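Local coordinates for tRNA (Adenine(22)-N(1))-methyltransferase (Mycoplasma capricolum subsp. capricolum, PDB 6QE6), which probably methylates N1 of adenine 22 in tRNA and is bound here to the cofactor product S-adenosyl-L-homocysteine, at residues 28-33 against 51-56. Numbering follows the deposited sequence.
Sequences QVAKLI and IYLVQN
Leu-53 reaches from helix 48-55 to the end of helix 24-31 and sets CD1 against Ile-33 and CD2 against both Ile-33 and Ala-30. Its CD1 meets Ile-33 CD1 at 4.0 Å. Its CD2 lies 4.1 Å from Ala-30 CB and 4.1 Å from Ile-33 CB. The side chains of Ile-33 and Leu-53 cross at about a right angle. CG1 of Ile-33 stands anti to its carbonyl carbon (chi1 -61°), and with chi2 extended (-173°) CD1 reaches the leucine methyl. This is the buried, well-packed part, and Ile-33 continues it onto Thr-111 and Ile-135 of the central sheet.

The outer part is thinner. Tyr-52 adds CE2, 3.8 Å from Ala-30 CB, with the methyl oblique to the ring. Asn-56 ND2 sits over the centre of one ring face, 3.7 Å above it, and also donates to Tyr-52 O at 3.1 Å. That oxygen accepts Asn-56 N as well, so two bonds grip it where the helix ends. Asn-56 is exposed and Tyr-52 partly so.

No hydrogen bond joins the segments. Lys-58, which Leu-53 touches, bonds through NZ to Ala-30 O and Ile-33 O. Helix 48-55 packs on the C-terminal turn of helix 24-31 and the loop that follows it, on one side of the Rossmann-like sheet of a class I methyltransferase.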
loop_
_atom_site.group_PDB
_atom_site.type_symbol
_atom_site.label_atom_id
_atom_site.label_comp_id
_atom_site.label_asym_id
_atom_site.label_seq_id
_atom_site.Cartn_x
_atom_site.Cartn_y
_atom_site.Cartn_z
ATOM N N GLN A 28 8.533 5.173 -5.778
ATOM C CA GLN A 28 7.184 5.469 -6.246
ATOM C C GLN A 28 6.356 6.088 -5.135
ATOM O O GLN A 28 5.607 7.036 -5.379
ATOM C CB GLN A 28 6.511 4.215 -6.801
ATOM C CG GLN A 28 7.205 3.616 -8.043
ATOM C CD GLN A 28 7.698 4.679 -9.004
ATOM O OE1 GLN A 28 8.902 4.801 -9.256
ATOM N NE2 GLN A 28 6.781 5.463 -9.533
ATOM N N VAL A 29 6.507 5.586 -3.904
ATOM C CA VAL A 29 5.867 6.212 -2.749
ATOM C C VAL A 29 6.367 7.650 -2.546
ATOM O O VAL A 29 5.585 8.559 -2.219
ATOM C CB VAL A 29 6.095 5.353 -1.492
ATOM C CG1 VAL A 29 5.687 6.120 -0.250
ATOM C CG2 VAL A 29 5.317 4.075 -1.583
ATOM N N ALA A 30 7.671 7.884 -2.725
ATOM C CA ALA A 30 8.222 9.203 -2.425
ATOM C C ALA A 30 7.730 10.265 -3.406
ATOM O O ALA A 30 7.576 11.433 -3.021
ATOM C CB ALA A 30 9.750 9.144 -2.413
ATOM N N LYS A 31 7.459 9.889 -4.662
ATOM C CA LYS A 31 6.959 10.868 -5.626
ATOM C C LYS A 31 5.617 11.459 -5.205
ATOM O O LYS A 31 5.311 12.603 -5.554
ATOM C CB LYS A 31 6.836 10.238 -7.013
ATOM C CG LYS A 31 8.150 9.758 -7.558
ATOM C CD LYS A 31 8.140 9.728 -9.064
ATOM C CE LYS A 31 9.368 9.032 -9.535
ATOM N NZ LYS A 31 9.331 7.703 -8.890
ATOM N N LEU A 32 4.809 10.707 -4.461
ATOM C CA LEU A 32 3.485 11.167 -4.060
ATOM C C LEU A 32 3.504 12.110 -2.856
ATOM O O LEU A 32 2.437 12.601 -2.466
ATOM C CB LEU A 32 2.587 9.959 -3.749
ATOM C CG LEU A 32 2.471 8.936 -4.883
ATOM C CD1 LEU A 32 1.841 7.601 -4.459
ATOM C CD2 LEU A 32 1.712 9.564 -6.050
ATOM N N ILE A 33 4.661 12.363 -2.251
ATOM C CA ILE A 33 4.742 13.072 -0.973
ATOM C C ILE A 33 5.526 14.360 -1.163
ATOM O O ILE A 33 6.723 14.328 -1.496
ATOM C CB ILE A 33 5.399 12.228 0.127
ATOM C CG1 ILE A 33 4.602 10.963 0.375
ATOM C CG2 ILE A 33 5.521 13.053 1.406
ATOM C CD1 ILE A 33 5.099 10.185 1.542
ATOM N N ILE A 51 14.338 8.942 5.943
ATOM C CA ILE A 51 15.566 9.696 5.707
ATOM C C ILE A 51 15.514 10.395 4.353
ATOM O O ILE A 51 15.756 11.601 4.252
ATOM C CB ILE A 51 16.791 8.768 5.830
ATOM C CG1 ILE A 51 17.047 8.425 7.300
ATOM C CG2 ILE A 51 18.029 9.388 5.186
ATOM C CD1 ILE A 51 17.859 7.175 7.487
ATOM N N TYR A 52 15.179 9.656 3.294
ATOM C CA TYR A 52 15.071 10.262 1.967
ATOM C C TYR A 52 14.100 11.443 1.966
ATOM O O TYR A 52 14.416 12.522 1.444
ATOM C CB TYR A 52 14.624 9.216 0.945
ATOM C CG TYR A 52 14.467 9.770 -0.449
ATOM C CD1 TYR A 52 15.528 9.707 -1.352
ATOM C CD2 TYR A 52 13.267 10.365 -0.868
ATOM C CE1 TYR A 52 15.419 10.213 -2.639
ATOM C CE2 TYR A 52 13.139 10.887 -2.167
ATOM C CZ TYR A 52 14.231 10.798 -3.050
ATOM O OH TYR A 52 14.158 11.284 -4.339
ATOM N N LEU A 53 12.899 11.242 2.535
ATOM C CA LEU A 53 11.863 12.274 2.508
ATOM C C LEU A 53 12.305 13.532 3.249
ATOM O O LEU A 53 12.039 14.654 2.800
ATOM C CB LEU A 53 10.567 11.734 3.112
ATOM C CG LEU A 53 9.806 10.670 2.321
ATOM C CD1 LEU A 53 8.697 10.129 3.179
ATOM C CD2 LEU A 53 9.250 11.256 1.038
ATOM N N VAL A 54 12.978 13.366 4.385
ATOM C CA VAL A 54 13.463 14.536 5.109
ATOM C C VAL A 54 14.601 15.209 4.342
ATOM O O VAL A 54 14.629 16.435 4.202
ATOM C CB VAL A 54 13.880 14.140 6.534
ATOM C CG1 VAL A 54 14.792 15.206 7.139
ATOM C CG2 VAL A 54 12.633 13.945 7.387
ATOM N N GLN A 55 15.535 14.420 3.804
ATOM C CA GLN A 55 16.650 14.997 3.055
ATOM C C GLN A 55 16.173 15.817 1.864
ATOM O O GLN A 55 16.786 16.830 1.529
ATOM C CB GLN A 55 17.601 13.896 2.587
ATOM C CG GLN A 55 18.468 13.341 3.706
ATOM C CD GLN A 55 19.456 12.297 3.235
ATOM O OE1 GLN A 55 19.140 11.461 2.384
ATOM N NE2 GLN A 55 20.658 12.324 3.804
ATOM N N ASN A 56 15.083 15.417 1.219
ATOM C CA ASN A 56 14.602 16.131 0.044
ATOM C C ASN A 56 13.488 17.120 0.368
ATOM O O ASN A 56 12.841 17.635 -0.548
ATOM C CB ASN A 56 14.159 15.138 -1.025
ATOM C CG ASN A 56 15.344 14.457 -1.697
ATOM O OD1 ASN A 56 15.650 14.718 -2.863
ATOM N ND2 ASN A 56 16.027 13.592 -0.956
#